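24-sterol C-methyltransferase (Haloferax volcanii, PDB 6F5Z) is a putative S-adenosylmethionine-dependent methyltransferase, captured here with S-adenosylhomocysteine and in complex with the methyltransferase activator Trm112. Local coordinates at residues 4-9 against 155-160; 70-75 against 89-94. One frame throughout, in Å; residues are numbered along the deposited sequence. Where two conformers were deposited one is given.

How the contacts relate
Contact 2 lies within the beta-alpha-beta unit formed by strand 64-69, helix 72-80 and strand 87-91, the last an edge strand of this chain's central sheet. Contact 1 ties the N-terminal helix 3-11 to the loop between strand 134-140 and helix 165-174, so along the chain contact 2 is nested inside the loop that contact 1 closes. Their centres are about 14 Å apart, and both reach S-adenosylhomocysteine: 4-9 and 70-75 at the ribose, with G70 at the adenine beside 89-94. Through the salt bridge R4-E73 and a probable hydrogen bond between D8 and S71, helix 3-11, which brings F7 to the ribose, is tied to helix 72-80 and so to the Rossmann-like fold.

Contact 1: residues 4-9 against 155-160; sequences RDEFDA and HISIDM. With SAH (S-adenosyl-L-homocysteine), chain G.
The helical segment 4-9 approaches the irregular loop 155-160 most closely at E6 and S157, whose CA atoms are 7.0 Å apart, so side chains have to bridge the gap. E6 does most of this. Its CG stands anti to the backbone N (chi1 -176°) and the chain bends at chi2, carrying the carboxylate across to the loop backbone. There E6 OE1 accepts the N-H of S157 at 2.9 Å from N; the bond is moderately bent, 146° at the hydrogen, and arrives from above the carboxylate plane. The other oxygen, E6 OE2, rests on I156, 3.6 Å from its CA. A glutamate suits this place because its methylenes are useful too: E6 CB lies 3.7 Å from CD1 of I158.

The extended I158 chain ends in a methyl, CD1, that also touches F7, 3.7 Å from CE2, the two side chains crossing at about a right angle. The F7 ring is sandwiched. CG of E6 lies over one face, and the ribose of S-adenosylhomocysteine covers the opposite one, with C2' 3.4 Å above the plane and offset toward the rim. Y115 meets F7 in an edge-to-face pair.

An alanine in place of E6 would remove the acceptor for S157 N and the CG behind F7, and would probably loosen both the loop and the ring's seat against the ribose.

The chemistry is thus one hydrogen bond beside a small apolar cluster: the carboxylate holds a loop amide, while I158 and E6 CG back F7, whose other face bears the ribose of S-adenosylhomocysteine, the product form of the methyl donor.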
loop_
_atom_site.group_PDB
_atom_site.type_symbol
_atom_site.label_atom_id
_atom_site.label_comp_id
_atom_site.label_asym_id
_atom_site.label_seq_id
_atom_site.Cartn_x
_atom_site.Cartn_y
_atom_site.Cartn_z
ATOM N N ARG B 4 -1.327 -6.319 -31.406
ATOM C CA ARG B 4 -0.988 -5.228 -32.324
ATOM C C ARG B 4 -2.185 -4.859 -33.210
ATOM O O ARG B 4 -2.370 -3.673 -33.458
ATOM C CB ARG B 4 0.327 -5.451 -33.114
ATOM C CG ARG B 4 0.282 -6.361 -34.325
ATOM C CD ARG B 4 1.584 -6.256 -35.105
ATOM N NE ARG B 4 1.808 -4.900 -35.622
ATOM C CZ ARG B 4 2.898 -4.506 -36.275
ATOM N NH1 ARG B 4 3.009 -3.253 -36.696
ATOM N NH2 ARG B 4 3.886 -5.361 -36.513
ATOM N N ASP B 5 -3.055 -5.829 -33.585
ATOM C CA ASP B 5 -4.256 -5.520 -34.378
ATOM C C ASP B 5 -5.212 -4.617 -33.584
ATOM O O ASP B 5 -5.666 -3.592 -34.107
ATOM C CB ASP B 5 -4.996 -6.798 -34.811
ATOM C CG ASP B 5 -4.397 -7.536 -35.999
ATOM O OD1 ASP B 5 -3.802 -6.870 -36.879
ATOM O OD2 ASP B 5 -4.553 -8.779 -36.065
ATOM N N GLU B 6 -5.497 -4.993 -32.320
ATOM C CA GLU B 6 -6.403 -4.283 -31.418
ATOM C C GLU B 6 -5.881 -2.909 -31.007
ATOM O O GLU B 6 -6.685 -1.980 -30.887
ATOM C CB GLU B 6 -6.663 -5.129 -30.158
ATOM C CG GLU B 6 -7.671 -4.550 -29.167
ATOM C CD GLU B 6 -9.143 -4.713 -29.504
ATOM O OE1 GLU B 6 -9.516 -5.738 -30.118
ATOM O OE2 GLU B 6 -9.935 -3.832 -29.100
ATOM N N PHE B 7 -4.559 -2.780 -30.734
ATOM C CA PHE B 7 -4.070 -1.511 -30.211
ATOM C C PHE B 7 -3.323 -0.589 -31.186
ATOM O O PHE B 7 -2.967 0.519 -30.784
ATOM C CB PHE B 7 -3.215 -1.771 -28.958
ATOM C CG PHE B 7 -4.091 -2.280 -27.839
ATOM C CD1 PHE B 7 -4.826 -1.398 -27.055
ATOM C CD2 PHE B 7 -4.212 -3.642 -27.598
ATOM C CE1 PHE B 7 -5.683 -1.879 -26.050
ATOM C CE2 PHE B 7 -5.041 -4.116 -26.571
ATOM C CZ PHE B 7 -5.756 -3.231 -25.804
ATOM N N ASP B 8 -3.129 -0.966 -32.459
ATOM C CA ASP B 8 -2.430 -0.043 -33.377
ATOM C C ASP B 8 -3.242 1.228 -33.649
ATOM O O ASP B 8 -2.658 2.318 -33.709
ATOM C CB ASP B 8 -1.973 -0.740 -34.664
ATOM C CG ASP B 8 -0.743 -1.646 -34.512
ATOM O OD1 ASP B 8 -0.136 -1.671 -33.393
ATOM O OD2 ASP B 8 -0.397 -2.350 -35.494
ATOM N N ALA B 9 -4.600 1.129 -33.675
ATOM C CA ALA B 9 -5.453 2.310 -33.851
ATOM C C ALA B 9 -5.373 3.210 -32.610
ATOM O O ALA B 9 -5.535 4.432 -32.702
ATOM C CB ALA B 9 -6.892 1.884 -34.102
ATOM N N HIS B 155 -16.912 -4.149 -27.522
ATOM C CA HIS B 155 -16.196 -3.465 -28.594
ATOM C C HIS B 155 -14.720 -3.828 -28.643
ATOM O O HIS B 155 -13.947 -3.184 -29.350
ATOM C CB HIS B 155 -16.422 -1.954 -28.522
ATOM C CG HIS B 155 -15.827 -1.304 -27.320
ATOM N ND1 HIS B 155 -16.610 -0.945 -26.238
ATOM C CD2 HIS B 155 -14.551 -0.908 -27.093
ATOM C CE1 HIS B 155 -15.785 -0.358 -25.380
ATOM N NE2 HIS B 155 -14.529 -0.337 -25.843
ATOM N N ILE B 156 -14.335 -4.896 -27.927
ATOM C CA ILE B 156 -12.952 -5.351 -27.868
ATOM C C ILE B 156 -12.876 -6.797 -28.334
ATOM O O ILE B 156 -13.608 -7.642 -27.817
ATOM C CB ILE B 156 -12.367 -5.113 -26.427
ATOM C CG1 ILE B 156 -12.243 -3.576 -26.141
ATOM C CG2 ILE B 156 -11.016 -5.844 -26.238
ATOM C CD1 ILE B 156 -12.082 -3.145 -24.698
ATOM N N SER B 157 -11.999 -7.075 -29.323
ATOM C CA SER B 157 -11.854 -8.420 -29.918
ATOM C C SER B 157 -11.023 -9.390 -29.084
ATOM O O SER B 157 -11.079 -10.595 -29.328
ATOM C CB SER B 157 -11.317 -8.341 -31.348
ATOM O OG SER B 157 -12.210 -7.587 -32.156
ATOM N N ILE B 158 -10.264 -8.880 -28.101
ATOM C CA ILE B 158 -9.454 -9.709 -27.185
ATOM C C ILE B 158 -10.367 -10.143 -26.022
ATOM O O ILE B 158 -11.162 -9.337 -25.525
ATOM C CB ILE B 158 -8.254 -8.862 -26.658
ATOM C CG1 ILE B 158 -7.269 -8.550 -27.790
ATOM C CG2 ILE B 158 -7.540 -9.521 -25.428
ATOM C CD1 ILE B 158 -6.189 -7.519 -27.395
ATOM N N ASP B 159 -10.220 -11.384 -25.568
ATOM C CA ASP B 159 -10.958 -11.913 -24.426
ATOM C C ASP B 159 -10.333 -11.299 -23.171
ATOM O O ASP B 159 -9.163 -11.562 -22.847
ATOM C CB ASP B 159 -10.841 -13.440 -24.361
ATOM C CG ASP B 159 -11.424 -14.166 -25.561
ATOM O OD1 ASP B 159 -12.581 -13.861 -25.938
ATOM O OD2 ASP B 159 -10.741 -15.076 -26.094
ATOM N N MET B 160 -11.117 -10.473 -22.494
ATOM C CA MET B 160 -10.724 -9.742 -21.286
ATOM C C MET B 160 -11.045 -10.542 -20.002
ATOM O O MET B 160 -12.044 -11.280 -19.967
ATOM C CB MET B 160 -11.469 -8.397 -21.269
ATOM C CG MET B 160 -11.206 -7.554 -22.524
ATOM S SD MET B 160 -12.446 -6.248 -22.740
ATOM C CE MET B 160 -11.918 -5.099 -21.466
HETATM N N SAH G . -0.778 1.946 -19.622
HETATM C CA SAH G . -1.240 2.839 -20.718
HETATM C CB SAH G . -1.901 2.080 -21.936
HETATM C CG SAH G . -3.187 1.350 -21.560
HETATM S SD SAH G . -3.908 0.519 -23.023
HETATM C C SAH G . -2.229 3.920 -20.208
HETATM O O SAH G . -2.459 3.883 -18.924
HETATM O OXT SAH G . -2.726 4.735 -20.950
HETATM C "C5'" SAH G . -3.273 -1.170 -22.894
HETATM C "C4'" SAH G . -1.846 -1.322 -23.386
HETATM O "O4'" SAH G . -1.429 -2.687 -23.118
HETATM C "C3'" SAH G . -1.749 -1.120 -24.903
HETATM O "O3'" SAH G . -0.702 -0.221 -25.269
HETATM C "C2'" SAH G . -1.626 -2.547 -25.448
HETATM O "O2'" SAH G . -0.918 -2.671 -26.680
HETATM C "C1'" SAH G . -0.916 -3.271 -24.304
HETATM N N9 SAH G . -1.177 -4.711 -24.240
HETATM C C8 SAH G . -2.403 -5.328 -24.169
HETATM N N7 SAH G . -2.338 -6.634 -24.072
HETATM C C5 SAH G . -0.976 -6.898 -24.073
HETATM C C6 SAH G . -0.238 -8.100 -23.997
HETATM N N6 SAH G . -0.793 -9.319 -23.935
HETATM N N1 SAH G . 1.116 -8.013 -24.030
HETATM C C2 SAH G . 1.682 -6.804 -24.155
HETATM N N3 SAH G . 1.094 -5.608 -24.235
HETATM C C4 SAH G . -0.249 -5.720 -24.180
#

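Contact 2: residues 70-75 against 89-94; sequences GSPEMV and FLVGDF. With SAH (S-adenosyl-L-homocysteine), chain G.
Apolar packing joins helix 72-75 to strand 89-91. V75 points at the strand: its CB is 3.8 Å from CB of F89, CG1 touches the carbonyl O of L90, and CG2 meets CG2 of V91 at 3.8 Å. A branched valine fills this short gap without a long chain to bury. V91 spreads its other methyl, CG1, toward the ring of P72 and the carbonyl of G70, and its backbone is hydrogen-bonded to the UPF0434 family protein chain, so the activator lines this edge strand.

Where the segments draw closest there is no hydrogen bond, only a bent CA-H...O contact from G70 CA to G92 O, 3.2 Å. A CB at G70 would sit close to C2 of the adenine, which is consistent with glycine at this position.

Among polar contacts, S71 caps the helix: its OG, anti to the backbone N (chi1 164°), accepts from M74 N at 3.1 Å. The adenine is read along its Watson-Crick edge, F94 N donating to N1 at 3.3 Å and OD1 of D93 accepting a weak bond from N6. An aspartate here supplies the acceptor that an exocyclic amino group needs.

The F94 ring lies face-on over the six-membered ring of the adenine, whose N1 is 3.4 Å above the plane of the phenyl.

Van der Waals contact reaches the ribose: M74, bent at chi2 and chi3, brings CE to 3.4 Å from O3'.

Such a pocket, at the C-terminal ends of parallel strands 64-69 and 87-91, is the adenosine site of a Rossmann-like class I methyltransferase.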
loop_
_atom_site.group_PDB
_atom_site.type_symbol
_atom_site.label_atom_id
_atom_site.label_comp_id
_atom_site.label_asym_id
_atom_site.label_seq_id
_atom_site.Cartn_x
_atom_site.Cartn_y
_atom_site.Cartn_z
ATOM N N GLY B 70 2.894 -4.868 -26.484
ATOM C CA GLY B 70 2.763 -5.816 -27.591
ATOM C C GLY B 70 2.542 -5.131 -28.934
ATOM O O GLY B 70 2.512 -5.809 -29.967
ATOM N N SER B 71 2.333 -3.799 -28.929
ATOM C CA SER B 71 2.143 -2.991 -30.134
ATOM C C SER B 71 3.448 -2.281 -30.509
ATOM O O SER B 71 3.851 -1.336 -29.815
ATOM C CB SER B 71 1.019 -1.974 -29.949
ATOM O OG SER B 71 1.066 -0.959 -30.945
ATOM N N PRO B 72 4.102 -2.660 -31.639
ATOM C CA PRO B 72 5.336 -1.956 -32.046
ATOM C C PRO B 72 5.135 -0.458 -32.272
ATOM O O PRO B 72 6.016 0.322 -31.911
ATOM C CB PRO B 72 5.760 -2.685 -33.337
ATOM C CG PRO B 72 5.105 -4.046 -33.223
ATOM C CD PRO B 72 3.793 -3.774 -32.555
ATOM N N GLU B 73 3.976 -0.047 -32.807
ATOM C CA GLU B 73 3.648 1.373 -33.034
ATOM C C GLU B 73 3.562 2.131 -31.697
ATOM O O GLU B 73 4.016 3.275 -31.580
ATOM C CB GLU B 73 2.313 1.513 -33.794
ATOM C CG GLU B 73 2.401 1.144 -35.271
ATOM C CD GLU B 73 2.137 -0.303 -35.650
ATOM O OE1 GLU B 73 1.659 -0.524 -36.787
ATOM O OE2 GLU B 73 2.402 -1.212 -34.827
ATOM N N MET B 74 2.974 1.467 -30.679
ATOM C CA MET B 74 2.844 2.067 -29.363
ATOM C C MET B 74 4.221 2.387 -28.752
ATOM O O MET B 74 4.411 3.512 -28.262
ATOM C CB MET B 74 2.062 1.137 -28.427
ATOM C CG MET B 74 1.469 1.833 -27.267
ATOM S SD MET B 74 0.132 3.016 -27.617
ATOM C CE MET B 74 -1.285 1.892 -27.891
ATOM N N VAL B 75 5.151 1.428 -28.788
ATOM C CA VAL B 75 6.462 1.708 -28.183
ATOM C C VAL B 75 7.309 2.649 -29.046
ATOM O O VAL B 75 8.091 3.398 -28.479
ATOM C CB VAL B 75 7.258 0.492 -27.712
ATOM C CG1 VAL B 75 6.738 0.003 -26.358
ATOM C CG2 VAL B 75 7.253 -0.617 -28.758
ATOM N N PHE B 89 12.236 1.144 -24.240
ATOM C CA PHE B 89 10.997 0.523 -24.689
ATOM C C PHE B 89 11.267 -0.712 -25.506
ATOM O O PHE B 89 12.293 -0.821 -26.195
ATOM C CB PHE B 89 10.151 1.551 -25.474
ATOM C CG PHE B 89 9.785 2.723 -24.593
ATOM C CD1 PHE B 89 8.739 2.622 -23.673
ATOM C CD2 PHE B 89 10.566 3.882 -24.582
ATOM C CE1 PHE B 89 8.453 3.673 -22.790
ATOM C CE2 PHE B 89 10.279 4.936 -23.698
ATOM C CZ PHE B 89 9.220 4.829 -22.816
ATOM N N LEU B 90 10.366 -1.689 -25.401
ATOM C CA LEU B 90 10.534 -2.969 -26.094
ATOM C C LEU B 90 9.178 -3.569 -26.412
ATOM O O LEU B 90 8.166 -3.284 -25.740
ATOM C CB LEU B 90 11.364 -3.962 -25.233
ATOM C CG LEU B 90 10.735 -4.430 -23.897
ATOM C CD1 LEU B 90 11.148 -5.846 -23.571
ATOM C CD2 LEU B 90 11.116 -3.519 -22.718
ATOM N N VAL B 91 9.165 -4.382 -27.456
ATOM C CA VAL B 91 7.977 -5.141 -27.817
ATOM C C VAL B 91 8.052 -6.452 -27.037
ATOM O O VAL B 91 9.069 -7.144 -27.049
ATOM C CB VAL B 91 7.867 -5.395 -29.360
ATOM C CG1 VAL B 91 6.489 -5.958 -29.737
ATOM C CG2 VAL B 91 8.122 -4.099 -30.138
ATOM N N GLY B 92 6.958 -6.815 -26.382
ATOM C CA GLY B 92 6.897 -8.052 -25.645
ATOM C C GLY B 92 5.468 -8.457 -25.356
ATOM O O GLY B 92 4.524 -7.738 -25.735
ATOM N N ASP B 93 5.319 -9.594 -24.668
ATOM C CA ASP B 93 3.996 -10.110 -24.346
ATOM C C ASP B 93 3.919 -10.486 -22.881
ATOM O O ASP B 93 4.862 -11.041 -22.328
ATOM C CB ASP B 93 3.636 -11.315 -25.244
ATOM C CG ASP B 93 2.197 -11.769 -25.032
ATOM O OD1 ASP B 93 1.282 -11.057 -25.491
ATOM O OD2 ASP B 93 1.989 -12.768 -24.295
ATOM N N PHE B 94 2.751 -10.236 -22.291
ATOM C CA PHE B 94 2.514 -10.489 -20.882
ATOM C C PHE B 94 2.647 -11.943 -20.477
ATOM O O PHE B 94 2.786 -12.223 -19.286
ATOM C CB PHE B 94 1.119 -10.011 -20.486
ATOM C CG PHE B 94 0.874 -8.528 -20.588
ATOM C CD1 PHE B 94 1.932 -7.636 -20.696
ATOM C CD2 PHE B 94 -0.414 -8.019 -20.501
ATOM C CE1 PHE B 94 1.698 -6.276 -20.806
ATOM C CE2 PHE B 94 -0.652 -6.656 -20.597
ATOM C CZ PHE B 94 0.410 -5.786 -20.723
HETATM N N SAH G . -0.778 1.946 -19.622
HETATM C CA SAH G . -1.240 2.839 -20.718
HETATM C CB SAH G . -1.901 2.080 -21.936
HETATM C CG SAH G . -3.187 1.350 -21.560
HETATM S SD SAH G . -3.908 0.519 -23.023
HETATM C C SAH G . -2.229 3.920 -20.208
HETATM O O SAH G . -2.459 3.883 -18.924
HETATM O OXT SAH G . -2.726 4.735 -20.950
HETATM C "C5'" SAH G . -3.273 -1.170 -22.894
HETATM C "C4'" SAH G . -1.846 -1.322 -23.386
HETATM O "O4'" SAH G . -1.429 -2.687 -23.118
HETATM C "C3'" SAH G . -1.749 -1.120 -24.903
HETATM O "O3'" SAH G . -0.702 -0.221 -25.269
HETATM C "C2'" SAH G . -1.626 -2.547 -25.448
HETATM O "O2'" SAH G . -0.918 -2.671 -26.680
HETATM C "C1'" SAH G . -0.916 -3.271 -24.304
HETATM N N9 SAH G . -1.177 -4.711 -24.240
HETATM C C8 SAH G . -2.403 -5.328 -24.169
HETATM N N7 SAH G . -2.338 -6.634 -24.072
HETATM C C5 SAH G . -0.976 -6.898 -24.073
HETATM C C6 SAH G . -0.238 -8.100 -23.997
HETATM N N6 SAH G . -0.793 -9.319 -23.935
HETATM N N1 SAH G . 1.116 -8.013 -24.030
HETATM C C2 SAH G . 1.682 -6.804 -24.155
HETATM N N3 SAH G . 1.094 -5.608 -24.235
HETATM C C4 SAH G . -0.249 -5.720 -24.180
#